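Local coordinates for protein NDP-rhamnosyltransferase (Saccharopolyspora spinosa, PDB 3TSA) that is a glycosyltransferase of the GT-B type, built from two Rossmann-like domains and present here as a dimer, at residues V32-P38 with L49-I54; W88-S93 with P151-A156; N203-P209 with S277-F283. All blocks are in the same frame, centred on the assembly; numbering follows the deposited sequence.

In the fold
From the N terminus, contact 1 comes first: its two parallel strands close a ten-residue connection made mostly by helix 38-46. Helix 82-113 follows strand 50-53, and contact 2 pins this helix to helix 151-166 within the N-terminal half of the molecule. Contact 3 comes last, setting strand 206-207 against the loop between strands 272-274 and 289-292. The three loops lie in series; none overlaps another. The centre of contact 1 lies about 25 Å from that of contact 2 and about 24 Å from that of contact 3. Across the dimer, however, contact 1 of one subunit meets contact 3 of the other, where Thr-51 packs on Ala-207 of the second subunit and the sheet continues.

Contact 1 of 3, residues V32-P38 with L49-I54; sequences VLIAAPP and LTTAGI
On one face of this parallel strand pair, Leu-33 (t, p) sets CD2 3.8 Å from Ala-52 CB, and Ala-35 CB lies 4.1 Å from Ile-54 CG1. On the opposite face Ala-36 CB is 3.8 Å from Thr-51 CG2, and nearby Ile-34 CG1 reaches Leu-49 CB at 4.1 Å. Residues 32-36 and 50-53 are extended and run in the same direction, axes 4.5 Å apart at closest, crossing at -39°; Pro-38 has helical angles (-48/-38). Register pairs Ile-34 with Thr-51, Ala-35 with Ala-52 and Ala-36 with Gly-53. The ladder has four rungs, each 2.9 Å: Ile-34 N to Thr-50 O, Ala-52 N to Ile-34 O, Ala-36 N to Ala-52 O, and Ile-54 N to Ala-36 O. At the polar end two waters each donate to Val-32 O at 2.8 Å; one accepts from Thr-50 N at 2.7 Å, the other lies 2.6 Å from Thr-50 OG1. Thr-51 OG1 bonds His-45. This is a beta-alpha-beta unit closed through helix 38-46. Strand 3-7 flanks strand 31-36, helix 82-113 covers Leu-33, Ala-35, Ala-52 and Ile-54, and a strand of the second subunit pairs with Thr-50 and Thr-51.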
ATOM      1  N   VAL A  32      10.270   5.109   3.136  1.00 14.66           N
ATOM      2  CA  VAL A  32      10.534   4.548   1.799  1.00 14.77           C
ATOM      3  C   VAL A  32      10.111   5.576   0.784  1.00 14.37           C
ATOM      4  O   VAL A  32       9.039   6.194   0.925  1.00 15.09           O
ATOM      5  CB  VAL A  32       9.677   3.334   1.614  1.00 15.17           C
ATOM      6  CG1 VAL A  32       9.637   2.843   0.123  1.00 18.06           C
ATOM      7  CG2 VAL A  32      10.108   2.179   2.712  1.00 15.96           C
ATOM      8  N   LEU A  33      10.938   5.785  -0.237  1.00 14.06           N
ATOM      9  CA  LEU A  33      10.554   6.676  -1.324  1.00 13.74           C
ATOM     10  C   LEU A  33      10.941   5.986  -2.632  1.00 14.36           C
ATOM     11  O   LEU A  33      12.093   5.463  -2.782  1.00 15.71           O
ATOM     12  CB  LEU A  33      11.366   7.992  -1.192  1.00 15.32           C
ATOM     13  CG  LEU A  33      11.082   9.162  -2.190  1.00 15.36           C
ATOM     14  CD1 LEU A  33       9.643   9.713  -2.061  1.00 16.31           C
ATOM     15  CD2 LEU A  33      12.029  10.381  -2.000  1.00 13.61           C
ATOM     16  N   ILE A  34      10.023   5.990  -3.606  1.00 12.99           N
ATOM     17  CA  ILE A  34      10.261   5.339  -4.899  1.00 13.83           C
ATOM     18  C   ILE A  34      10.733   6.376  -5.961  1.00 15.28           C
ATOM     19  O   ILE A  34       9.959   7.292  -6.291  1.00 14.22           O
ATOM     20  CB  ILE A  34       8.939   4.758  -5.428  1.00 16.41           C
ATOM     21  CG1 ILE A  34       8.258   3.886  -4.363  1.00 17.97           C
ATOM     22  CG2 ILE A  34       9.179   3.940  -6.742  1.00 15.23           C
ATOM     23  CD1 ILE A  34       9.035   2.774  -3.989  1.00 17.40           C
ATOM     24  N   ALA A  35      11.952   6.256  -6.511  1.00 14.28           N
ATOM     25  CA  ALA A  35      12.326   7.196  -7.577  1.00 16.41           C
ATOM     26  C   ALA A  35      11.561   6.690  -8.842  1.00 16.42           C
ATOM     27  O   ALA A  35      11.765   5.536  -9.288  1.00 17.53           O
ATOM     28  CB  ALA A  35      13.885   7.153  -7.795  1.00 15.12           C
ATOM     29  N   ALA A  36      10.663   7.505  -9.391  1.00 18.49           N
ATOM     30  CA  ALA A  36       9.705   7.060 -10.379  1.00 18.15           C
ATOM     31  C   ALA A  36       9.719   7.965 -11.596  1.00 20.55           C
ATOM     32  O   ALA A  36       9.404   9.175 -11.489  1.00 20.09           O
ATOM     33  CB  ALA A  36       8.304   7.031  -9.788  1.00 17.86           C
ATOM     34  N   PRO A  37      10.078   7.404 -12.748  1.00 21.62           N
ATOM     35  CA  PRO A  37       9.785   8.186 -13.932  1.00 24.09           C
ATOM     36  C   PRO A  37       8.274   8.064 -14.165  1.00 25.14           C
ATOM     37  O   PRO A  37       7.604   7.247 -13.493  1.00 24.17           O
ATOM     38  CB  PRO A  37      10.572   7.462 -15.059  1.00 24.46           C
ATOM     39  CG  PRO A  37      10.723   6.104 -14.630  1.00 24.86           C
ATOM     40  CD  PRO A  37      10.564   6.052 -13.066  1.00 22.77           C
ATOM     41  N   PRO A  38       7.735   8.826 -15.133  1.00 27.32           N
ATOM     42  CA  PRO A  38       6.284   8.877 -15.437  1.00 27.74           C
ATOM     43  C   PRO A  38       5.614   7.522 -15.563  1.00 28.52           C
ATOM     44  O   PRO A  38       4.482   7.365 -15.054  1.00 27.67           O
ATOM     45  CB  PRO A  38       6.267   9.576 -16.801  1.00 29.45           C
ATOM     46  CG  PRO A  38       7.392  10.581 -16.592  1.00 29.01           C
ATOM     47  CD  PRO A  38       8.497   9.697 -16.051  1.00 26.71           C
ATOM     48  N   LEU A  49       2.200   4.057  -2.062  1.00 13.24           N
ATOM     49  CA  LEU A  49       3.558   4.514  -1.870  1.00 14.16           C
ATOM     50  C   LEU A  49       3.785   5.924  -2.304  1.00 13.96           C
ATOM     51  O   LEU A  49       2.980   6.507  -3.067  1.00 18.08           O
ATOM     52  CB  LEU A  49       4.582   3.589  -2.559  1.00 13.20           C
ATOM     53  CG  LEU A  49       4.456   2.184  -1.969  1.00 15.77           C
ATOM     54  CD1 LEU A  49       5.229   1.184  -2.822  1.00 16.28           C
ATOM     55  CD2 LEU A  49       4.891   2.080  -0.499  1.00 16.53           C
ATOM     56  N   THR A  50       4.890   6.502  -1.813  1.00 12.67           N
ATOM     57  CA  THR A  50       5.243   7.853  -2.274  1.00 12.80           C
ATOM     58  C   THR A  50       6.438   7.837  -3.247  1.00 13.17           C
ATOM     59  O   THR A  50       7.320   6.975  -3.141  1.00 15.62           O
ATOM     60  CB  THR A  50       5.527   8.822  -1.082  1.00 13.68           C
ATOM     61  OG1 THR A  50       6.574   8.300  -0.317  1.00 18.86           O
ATOM     62  CG2 THR A  50       4.257   8.951  -0.231  1.00 13.38           C
ATOM     63  N   THR A  51       6.474   8.881  -4.072  1.00 14.87           N
ATOM     64  CA  THR A  51       7.432   8.998  -5.173  1.00 14.60           C
ATOM     65  C   THR A  51       8.259  10.269  -5.191  1.00 16.10           C
ATOM     66  O   THR A  51       7.919  11.312  -4.580  1.00 15.18           O
ATOM     67  CB  THR A  51       6.737   8.876  -6.547  1.00 13.60           C
ATOM     68  OG1 THR A  51       5.766   9.925  -6.714  1.00 16.32           O
ATOM     69  CG2 THR A  51       6.116   7.492  -6.727  1.00 15.65           C
ATOM     70  N   ALA A  52       9.418  10.139  -5.817  1.00 15.52           N
ATOM     71  CA  ALA A  52      10.195  11.297  -6.220  1.00 17.00           C
ATOM     72  C   ALA A  52      10.188  11.227  -7.748  1.00 17.93           C
ATOM     73  O   ALA A  52      10.525  10.197  -8.332  1.00 19.29           O
ATOM     74  CB  ALA A  52      11.592  11.223  -5.678  1.00 17.27           C
ATOM     75  N   GLY A  53       9.757  12.307  -8.390  1.00 19.52           N
ATOM     76  CA  GLY A  53       9.719  12.268  -9.864  1.00 20.28           C
ATOM     77  C   GLY A  53      11.080  12.304 -10.544  1.00 19.99           C
ATOM     78  O   GLY A  53      12.027  13.016 -10.124  1.00 21.82           O
ATOM     79  N   ILE A  54      11.182  11.487 -11.593  1.00 21.11           N
ATOM     80  CA  ILE A  54      12.391  11.463 -12.446  1.00 22.96           C
ATOM     81  C   ILE A  54      11.924  11.778 -13.884  1.00 24.06           C
ATOM     82  O   ILE A  54      10.847  11.269 -14.275  1.00 24.66           O
ATOM     83  CB  ILE A  54      13.068  10.008 -12.437  1.00 23.66           C
ATOM     84  CG1 ILE A  54      13.568   9.596 -11.031  1.00 21.68           C
ATOM     85  CG2 ILE A  54      14.181   9.922 -13.611  1.00 22.57           C
ATOM     86  CD1 ILE A  54      14.555  10.506 -10.421  1.00 17.99           C
TER
HETATM   87  O   HOH W   1       6.394   5.672   0.239  1.00 20.54           O
HETATM   88  O   HOH W   2       8.475   8.874   1.426  1.00 22.75           O

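Contact 2 of 3, residues W88-S93 with P151-A156; sequences WEQTAS and PFSDRA
Two helical segments, 88-93 and 151-156, run in roughly the same direction and cross at -39° with axes 7.6 Å apart at closest. Such a short separation is consistent with the small Ala-92 at the centre: its CB sits over the face of the Phe-152 ring (t), 4.0 Å from the centroid and 25° off the normal, a CH-pi contact, and 3.8 Å from Arg-155 CB. Trp-88 and Phe-152 have the nearest CA atoms, 5.0 Å apart. Trp-88 CB meets Pro-151 CB at 3.9 Å where the second helix opens, and Trp-88 CE3 lies 4.0 Å from Phe-152 CB. The polar centre is Ser-93 OG (chi1 m), which accepts Arg-155 NE at 2.8 Å and Arg-155 NH2 at 3.2 Å while donating to Glu-89 O at 3.1 Å. That carbonyl also accepts Ser-93 N at 2.8 Å. Arg-155 (t, p, t) has a further partner, Glu-158, in a salt bridge through NH1. Trp-88 NE1 donates to Phe-76 O, and Thr-91 OG1 bonds Leu-87 O. With its hydroxyl proton committed to Glu-89 O, Ser-93 OG presents lone pairs to the guanidinium, so a serine and an arginine join the helices beside an apolar interface without a direct charge pair between them.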
ATOM      1  N   TRP A  88      20.669  -9.131 -25.153  1.00 19.21           N
ATOM      2  CA  TRP A  88      20.959  -8.793 -23.749  1.00 18.65           C
ATOM      3  C   TRP A  88      22.010  -7.674 -23.699  1.00 19.27           C
ATOM      4  O   TRP A  88      21.897  -6.789 -22.860  1.00 19.74           O
ATOM      5  CB  TRP A  88      21.379 -10.015 -22.955  1.00 19.26           C
ATOM      6  CG  TRP A  88      20.189 -10.898 -22.691  1.00 18.31           C
ATOM      7  CD1 TRP A  88      19.807 -12.031 -23.364  1.00 17.69           C
ATOM      8  CD2 TRP A  88      19.242 -10.693 -21.650  1.00 17.90           C
ATOM      9  NE1 TRP A  88      18.641 -12.533 -22.794  1.00 18.37           N
ATOM     10  CE2 TRP A  88      18.276 -11.734 -21.740  1.00 16.53           C
ATOM     11  CE3 TRP A  88      19.101  -9.710 -20.662  1.00 16.13           C
ATOM     12  CZ2 TRP A  88      17.165 -11.796 -20.856  1.00 19.49           C
ATOM     13  CZ3 TRP A  88      18.067  -9.784 -19.779  1.00 15.82           C
ATOM     14  CH2 TRP A  88      17.120 -10.831 -19.839  1.00 19.19           C
ATOM     15  N   GLU A  89      22.963  -7.667 -24.626  1.00 18.38           N
ATOM     16  CA  GLU A  89      23.949  -6.536 -24.662  1.00 20.53           C
ATOM     17  C   GLU A  89      23.278  -5.189 -25.000  1.00 21.28           C
ATOM     18  O   GLU A  89      23.619  -4.125 -24.395  1.00 21.08           O
ATOM     19  CB  GLU A  89      25.158  -6.871 -25.580  1.00 19.84           C
ATOM     20  CG  GLU A  89      26.023  -8.027 -24.998  1.00 24.73           C
ATOM     21  CD  GLU A  89      27.117  -8.483 -25.949  1.00 34.39           C
ATOM     22  OE1 GLU A  89      26.949  -8.362 -27.190  1.00 37.59           O
ATOM     23  OE2 GLU A  89      28.132  -8.968 -25.444  1.00 31.12           O
ATOM     24  N   GLN A  90      22.294  -5.210 -25.917  1.00 21.84           N
ATOM     25  CA  GLN A  90      21.585  -3.964 -26.302  1.00 23.71           C
ATOM     26  C   GLN A  90      20.724  -3.459 -25.128  1.00 23.73           C
ATOM     27  O   GLN A  90      20.656  -2.238 -24.834  1.00 24.83           O
ATOM     28  CB  GLN A  90      20.804  -4.183 -27.620  1.00 24.17           C
ATOM     29  CG  GLN A  90      19.462  -3.408 -27.864  1.00 31.88           C
ATOM     30  CD  GLN A  90      18.347  -4.328 -28.606  1.00 41.58           C
ATOM     31  OE1 GLN A  90      18.659  -5.173 -29.497  1.00 45.60           O
ATOM     32  NE2 GLN A  90      17.071  -4.158 -28.209  1.00 42.99           N
ATOM     33  N   THR A  91      20.091  -4.394 -24.400  1.00 20.98           N
ATOM     34  CA  THR A  91      19.396  -4.018 -23.191  1.00 20.81           C
ATOM     35  C   THR A  91      20.301  -3.277 -22.222  1.00 19.84           C
ATOM     36  O   THR A  91      19.916  -2.187 -21.729  1.00 19.69           O
ATOM     37  CB  THR A  91      18.776  -5.263 -22.462  1.00 21.57           C
ATOM     38  OG1 THR A  91      17.894  -5.870 -23.398  1.00 23.32           O
ATOM     39  CG2 THR A  91      17.938  -4.798 -21.278  1.00 20.23           C
ATOM     40  N   ALA A  92      21.480  -3.851 -21.947  1.00 17.91           N
ATOM     41  CA  ALA A  92      22.409  -3.219 -21.021  1.00 19.74           C
ATOM     42  C   ALA A  92      22.869  -1.872 -21.605  1.00 18.64           C
ATOM     43  O   ALA A  92      22.956  -0.853 -20.886  1.00 19.71           O
ATOM     44  CB  ALA A  92      23.597  -4.107 -20.750  1.00 20.47           C
ATOM     45  N   SER A  93      23.103  -1.824 -22.914  1.00 20.18           N
ATOM     46  CA  SER A  93      23.521  -0.546 -23.457  1.00 20.22           C
ATOM     47  C   SER A  93      22.469   0.553 -23.237  1.00 21.46           C
ATOM     48  O   SER A  93      22.815   1.671 -22.806  1.00 19.29           O
ATOM     49  CB  SER A  93      23.806  -0.701 -24.927  1.00 21.62           C
ATOM     50  OG  SER A  93      24.990  -1.424 -25.072  1.00 22.29           O
ATOM     51  N   PRO A 151      26.026 -11.792 -21.089  1.00 21.27           N
ATOM     52  CA  PRO A 151      26.022 -10.631 -21.967  1.00 20.13           C
ATOM     53  C   PRO A 151      25.571  -9.340 -21.300  1.00 18.54           C
ATOM     54  O   PRO A 151      26.263  -8.324 -21.434  1.00 18.57           O
ATOM     55  CB  PRO A 151      25.105 -11.038 -23.118  1.00 20.86           C
ATOM     56  CG  PRO A 151      24.560 -12.382 -22.733  1.00 24.45           C
ATOM     57  CD  PRO A 151      25.401 -12.976 -21.687  1.00 22.14           C
ATOM     58  N   PHE A 152      24.487  -9.366 -20.525  1.00 18.13           N
ATOM     59  CA  PHE A 152      23.992  -8.123 -19.890  1.00 18.76           C
ATOM     60  C   PHE A 152      25.007  -7.601 -18.856  1.00 19.02           C
ATOM     61  O   PHE A 152      25.400  -6.420 -18.891  1.00 17.71           O
ATOM     62  CB  PHE A 152      22.578  -8.313 -19.272  1.00 19.57           C
ATOM     63  CG  PHE A 152      22.058  -7.075 -18.550  1.00 16.00           C
ATOM     64  CD1 PHE A 152      22.513  -6.790 -17.248  1.00 14.68           C
ATOM     65  CD2 PHE A 152      21.136  -6.210 -19.160  1.00 16.45           C
ATOM     66  CE1 PHE A 152      22.064  -5.664 -16.548  1.00 17.19           C
ATOM     67  CE2 PHE A 152      20.685  -5.051 -18.459  1.00 14.65           C
ATOM     68  CZ  PHE A 152      21.148  -4.804 -17.162  1.00 13.24           C
ATOM     69  N   SER A 153      25.432  -8.444 -17.944  1.00 18.28           N
ATOM     70  CA  SER A 153      26.260  -7.957 -16.877  1.00 19.92           C
ATOM     71  C   SER A 153      27.642  -7.550 -17.438  1.00 20.20           C
ATOM     72  O   SER A 153      28.235  -6.530 -16.985  1.00 18.52           O
ATOM     73  CB  SER A 153      26.383  -9.057 -15.857  1.00 21.15           C
ATOM     74  OG  SER A 153      27.413  -8.720 -14.970  1.00 22.19           O
ATOM     75  N   ASP A 154      28.113  -8.276 -18.448  1.00 19.48           N
ATOM     76  CA  ASP A 154      29.413  -7.927 -19.059  1.00 20.45           C
ATOM     77  C   ASP A 154      29.360  -6.580 -19.756  1.00 18.25           C
ATOM     78  O   ASP A 154      30.361  -5.824 -19.692  1.00 18.92           O
ATOM     79  CB  ASP A 154      29.803  -8.988 -20.084  1.00 21.42           C
ATOM     80  CG  ASP A 154      30.446 -10.222 -19.426  1.00 23.70           C
ATOM     81  OD1 ASP A 154      30.692 -10.244 -18.184  1.00 26.08           O
ATOM     82  OD2 ASP A 154      30.663 -11.203 -20.159  1.00 31.23           O
ATOM     83  N   ARG A 155      28.282  -6.302 -20.485  1.00 18.19           N
ATOM     84  CA  ARG A 155      28.108  -4.997 -21.157  1.00 16.92           C
ATOM     85  C   ARG A 155      27.933  -3.887 -20.159  1.00 16.79           C
ATOM     86  O   ARG A 155      28.462  -2.787 -20.327  1.00 18.25           O
ATOM     87  CB  ARG A 155      26.943  -5.112 -22.156  1.00 15.95           C
ATOM     88  CG  ARG A 155      26.664  -3.870 -23.032  1.00 16.71           C
ATOM     89  CD  ARG A 155      27.911  -3.587 -23.963  1.00 21.42           C
ATOM     90  NE  ARG A 155      27.564  -2.411 -24.728  1.00 31.98           N
ATOM     91  CZ  ARG A 155      28.400  -1.704 -25.495  1.00 35.88           C
ATOM     92  NH1 ARG A 155      29.692  -2.026 -25.587  1.00 34.92           N
ATOM     93  NH2 ARG A 155      27.900  -0.667 -26.158  1.00 35.39           N
ATOM     94  N   ALA A 156      27.186  -4.137 -19.073  1.00 16.41           N
ATOM     95  CA  ALA A 156      27.063  -3.129 -18.020  1.00 16.72           C
ATOM     96  C   ALA A 156      28.424  -2.715 -17.412  1.00 17.69           C
ATOM     97  O   ALA A 156      28.684  -1.527 -17.145  1.00 17.51           O
ATOM     98  CB  ALA A 156      26.149  -3.667 -16.922  1.00 15.82           C
TER

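Contact 3 of 3, residues N203-P209 with S277-F283; sequences NGSGAFP and SVPLNLF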
ATOM      1  N   ASN A 203      -0.910  -8.080  -6.744  1.00 20.79           N
ATOM      2  CA  ASN A 203      -1.330  -7.884  -8.114  1.00 21.87           C
ATOM      3  C   ASN A 203      -2.193  -6.619  -8.262  1.00 21.76           C
ATOM      4  O   ASN A 203      -3.121  -6.591  -9.102  1.00 22.74           O
ATOM      5  CB  ASN A 203      -2.178  -9.077  -8.559  1.00 22.77           C
ATOM      6  CG  ASN A 203      -1.718 -10.409  -7.982  1.00 25.40           C
ATOM      7  OD1 ASN A 203      -2.478 -11.075  -7.260  1.00 25.28           O
ATOM      8  ND2 ASN A 203      -0.520 -10.832  -8.355  1.00 20.52           N
ATOM      9  N   GLY A 204      -1.947  -5.608  -7.431  1.00 20.36           N
ATOM     10  CA  GLY A 204      -2.668  -4.342  -7.546  1.00 18.55           C
ATOM     11  C   GLY A 204      -3.845  -4.374  -6.578  1.00 16.80           C
ATOM     12  O   GLY A 204      -4.094  -5.367  -5.893  1.00 17.35           O
ATOM     13  N   SER A 205      -4.588  -3.271  -6.576  1.00 17.81           N
ATOM     14  CA  SER A 205      -5.806  -3.186  -5.777  1.00 16.74           C
ATOM     15  C   SER A 205      -7.054  -3.565  -6.565  1.00 17.66           C
ATOM     16  O   SER A 205      -7.005  -3.696  -7.782  1.00 17.76           O
ATOM     17  CB  SER A 205      -5.918  -1.789  -5.258  1.00 16.88           C
ATOM     18  OG  SER A 205      -6.230  -0.925  -6.359  1.00 17.08           O
ATOM     19  N   GLY A 206      -8.186  -3.752  -5.888  1.00 16.43           N
ATOM     20  CA  GLY A 206      -9.394  -4.139  -6.585  1.00 18.75           C
ATOM     21  C   GLY A 206     -10.343  -4.851  -5.636  1.00 20.19           C
ATOM     22  O   GLY A 206     -10.037  -4.999  -4.432  1.00 18.05           O
ATOM     23  N   ALA A 207     -11.428  -5.371  -6.199  1.00 19.73           N
ATOM     24  CA  ALA A 207     -12.579  -5.848  -5.437  1.00 20.15           C
ATOM     25  C   ALA A 207     -12.702  -7.350  -5.596  1.00 19.59           C
ATOM     26  O   ALA A 207     -12.596  -7.874  -6.733  1.00 19.65           O
ATOM     27  CB  ALA A 207     -13.863  -5.165  -5.925  1.00 20.87           C
ATOM     28  N   PHE A 208     -13.048  -8.009  -4.506  1.00 19.30           N
ATOM     29  CA  PHE A 208     -13.240  -9.464  -4.462  1.00 20.63           C
ATOM     30  C   PHE A 208     -14.529  -9.804  -5.196  1.00 20.75           C
ATOM     31  O   PHE A 208     -15.621  -9.346  -4.786  1.00 22.85           O
ATOM     32  CB  PHE A 208     -13.274  -9.903  -2.984  1.00 20.25           C
ATOM     33  CG  PHE A 208     -13.633 -11.372  -2.776  1.00 23.94           C
ATOM     34  CD1 PHE A 208     -12.747 -12.373  -3.126  1.00 24.50           C
ATOM     35  CD2 PHE A 208     -14.836 -11.706  -2.162  1.00 30.65           C
ATOM     36  CE1 PHE A 208     -13.084 -13.745  -2.925  1.00 27.99           C
ATOM     37  CE2 PHE A 208     -15.188 -13.055  -1.905  1.00 33.47           C
ATOM     38  CZ  PHE A 208     -14.303 -14.077  -2.339  1.00 31.07           C
ATOM     39  N   PRO A 209     -14.441 -10.588  -6.305  1.00 19.20           N
ATOM     40  CA  PRO A 209     -15.671 -10.744  -7.089  1.00 20.66           C
ATOM     41  C   PRO A 209     -16.538 -11.866  -6.491  1.00 22.06           C
ATOM     42  O   PRO A 209     -16.022 -12.853  -5.986  1.00 21.15           O
ATOM     43  CB  PRO A 209     -15.137 -11.094  -8.493  1.00 20.42           C
ATOM     44  CG  PRO A 209     -13.882 -11.935  -8.209  1.00 18.15           C
ATOM     45  CD  PRO A 209     -13.274 -11.257  -6.927  1.00 18.61           C
ATOM     46  N   SER A 277     -10.689  -5.814 -13.919  1.00 25.77           N
ATOM     47  CA  SER A 277      -9.485  -5.285 -13.175  1.00 25.07           C
ATOM     48  C   SER A 277      -9.398  -5.931 -11.776  1.00 23.74           C
ATOM     49  O   SER A 277      -9.373  -5.259 -10.751  1.00 24.01           O
ATOM     50  CB  SER A 277      -9.504  -3.763 -13.052  1.00 26.09           C
ATOM     51  OG  SER A 277      -9.176  -3.180 -14.284  1.00 29.26           O
ATOM     52  N   VAL A 278      -9.410  -7.250 -11.731  1.00 20.50           N
ATOM     53  CA  VAL A 278      -9.534  -7.937 -10.450  1.00 19.17           C
ATOM     54  C   VAL A 278      -8.189  -8.615 -10.186  1.00 19.74           C
ATOM     55  O   VAL A 278      -7.788  -9.474 -10.961  1.00 19.08           O
ATOM     56  CB  VAL A 278     -10.597  -9.098 -10.467  1.00 17.70           C
ATOM     57  CG1 VAL A 278     -10.575  -9.843  -9.063  1.00 17.02           C
ATOM     58  CG2 VAL A 278     -12.006  -8.580 -10.768  1.00 20.30           C
ATOM     59  N   PRO A 279      -7.509  -8.255  -9.082  1.00 19.20           N
ATOM     60  CA  PRO A 279      -6.224  -8.860  -8.684  1.00 19.39           C
ATOM     61  C   PRO A 279      -6.319 -10.385  -8.696  1.00 19.43           C
ATOM     62  O   PRO A 279      -7.217 -10.974  -8.053  1.00 18.82           O
ATOM     63  CB  PRO A 279      -6.090  -8.374  -7.217  1.00 19.39           C
ATOM     64  CG  PRO A 279      -6.609  -6.966  -7.310  1.00 20.53           C
ATOM     65  CD  PRO A 279      -7.874  -7.136  -8.191  1.00 18.75           C
ATOM     66  N   LEU A 280      -5.375 -11.010  -9.413  1.00 18.42           N
ATOM     67  CA  LEU A 280      -5.373 -12.438  -9.577  1.00 21.25           C
ATOM     68  C   LEU A 280      -5.583 -13.229  -8.294  1.00 20.28           C
ATOM     69  O   LEU A 280      -6.309 -14.207  -8.242  1.00 19.38           O
ATOM     70  CB  LEU A 280      -4.001 -12.757 -10.162  1.00 21.60           C
ATOM     71  CG  LEU A 280      -4.018 -13.758 -11.243  1.00 29.37           C
ATOM     72  CD1 LEU A 280      -4.925 -13.182 -12.300  1.00 31.34           C
ATOM     73  CD2 LEU A 280      -2.532 -13.943 -11.658  1.00 30.86           C
ATOM     74  N   ASN A 281      -4.908 -12.827  -7.236  1.00 18.60           N
ATOM     75  CA  ASN A 281      -4.909 -13.611  -6.051  1.00 19.75           C
ATOM     76  C   ASN A 281      -6.273 -13.686  -5.389  1.00 19.21           C
ATOM     77  O   ASN A 281      -6.533 -14.575  -4.595  1.00 20.66           O
ATOM     78  CB  ASN A 281      -3.826 -13.023  -5.101  1.00 20.13           C
ATOM     79  CG  ASN A 281      -4.260 -11.767  -4.449  1.00 24.31           C
ATOM     80  OD1 ASN A 281      -3.912 -10.659  -4.880  1.00 31.83           O
ATOM     81  ND2 ASN A 281      -5.035 -11.911  -3.388  1.00 22.60           N
ATOM     82  N   LEU A 282      -7.175 -12.767  -5.725  1.00 20.55           N
ATOM     83  CA  LEU A 282      -8.518 -12.791  -5.141  1.00 18.19           C
ATOM     84  C   LEU A 282      -9.355 -13.991  -5.612  1.00 20.06           C
ATOM     85  O   LEU A 282     -10.262 -14.436  -4.888  1.00 20.91           O
ATOM     86  CB  LEU A 282      -9.230 -11.466  -5.453  1.00 18.59           C
ATOM     87  CG  LEU A 282      -8.555 -10.234  -4.829  1.00 18.94           C
ATOM     88  CD1 LEU A 282      -9.259  -8.924  -5.207  1.00 19.21           C
ATOM     89  CD2 LEU A 282      -8.528 -10.453  -3.274  1.00 19.09           C
ATOM     90  N   PHE A 283      -9.043 -14.566  -6.771  1.00 16.27           N
ATOM     91  CA  PHE A 283      -9.871 -15.661  -7.305  1.00 16.38           C
ATOM     92  C   PHE A 283      -9.079 -16.838  -7.850  1.00 15.58           C
ATOM     93  O   PHE A 283      -9.639 -17.880  -8.227  1.00 15.39           O
ATOM     94  CB  PHE A 283     -10.775 -15.141  -8.415  1.00 16.56           C
ATOM     95  CG  PHE A 283     -10.020 -14.674  -9.645  1.00 14.90           C
ATOM     96  CD1 PHE A 283      -9.658 -15.562 -10.639  1.00 14.90           C
ATOM     97  CD2 PHE A 283      -9.735 -13.332  -9.812  1.00 15.39           C
ATOM     98  CE1 PHE A 283      -9.004 -15.103 -11.802  1.00 14.00           C
ATOM     99  CE2 PHE A 283      -9.070 -12.872 -10.918  1.00 15.41           C
ATOM    100  CZ  PHE A 283      -8.675 -13.780 -11.925  1.00 16.86           C
TER
HETATM  101  O   HOH W   3      -9.492  -2.610  -9.739  1.00 31.08           O
HETATM  102  O   HOH W   4     -11.787  -4.532  -8.907  1.00 32.23           O
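Neither segment is regular: 203-209 is largely stretched out, with a weakly bonded strand near 206-207 and positive phi at Gly-204 and Gly-206, while 277-283 turns through Pro-279 into helical angles at 280-282. Two bonds hold that turn, Leu-282 N to Pro-279 O at 2.9 Å and Phe-283 N to Leu-280 O at 3.1 Å. Gly-206 passes against Pro-279, where an ideal CB would lie 2.5 Å from Pro-279 CD. Pro-279 CG is 3.3 Å from both Gly-204 O and Ser-205 O. Asn-203 OD1 accepts Asn-281 N at 3.0 Å, its ND2 bonding Thr-301. One water accepts from Ala-207 N at 2.9 Å and donates to Ser-277 O at 3.1 Å. Pro-209 CD packs 3.7 Å from Val-278 CG1, and Phe-208 CE1, at the ring edge, approaches Leu-282 O at 3.5 Å. Phe-208 stacks edge-to-face on Trp-113 of the second subunit. Strand 206-207 carries the sheet across to that subunit, backed by loop 277-283 between strands 272-274 and 289-292, in a GT-B fold.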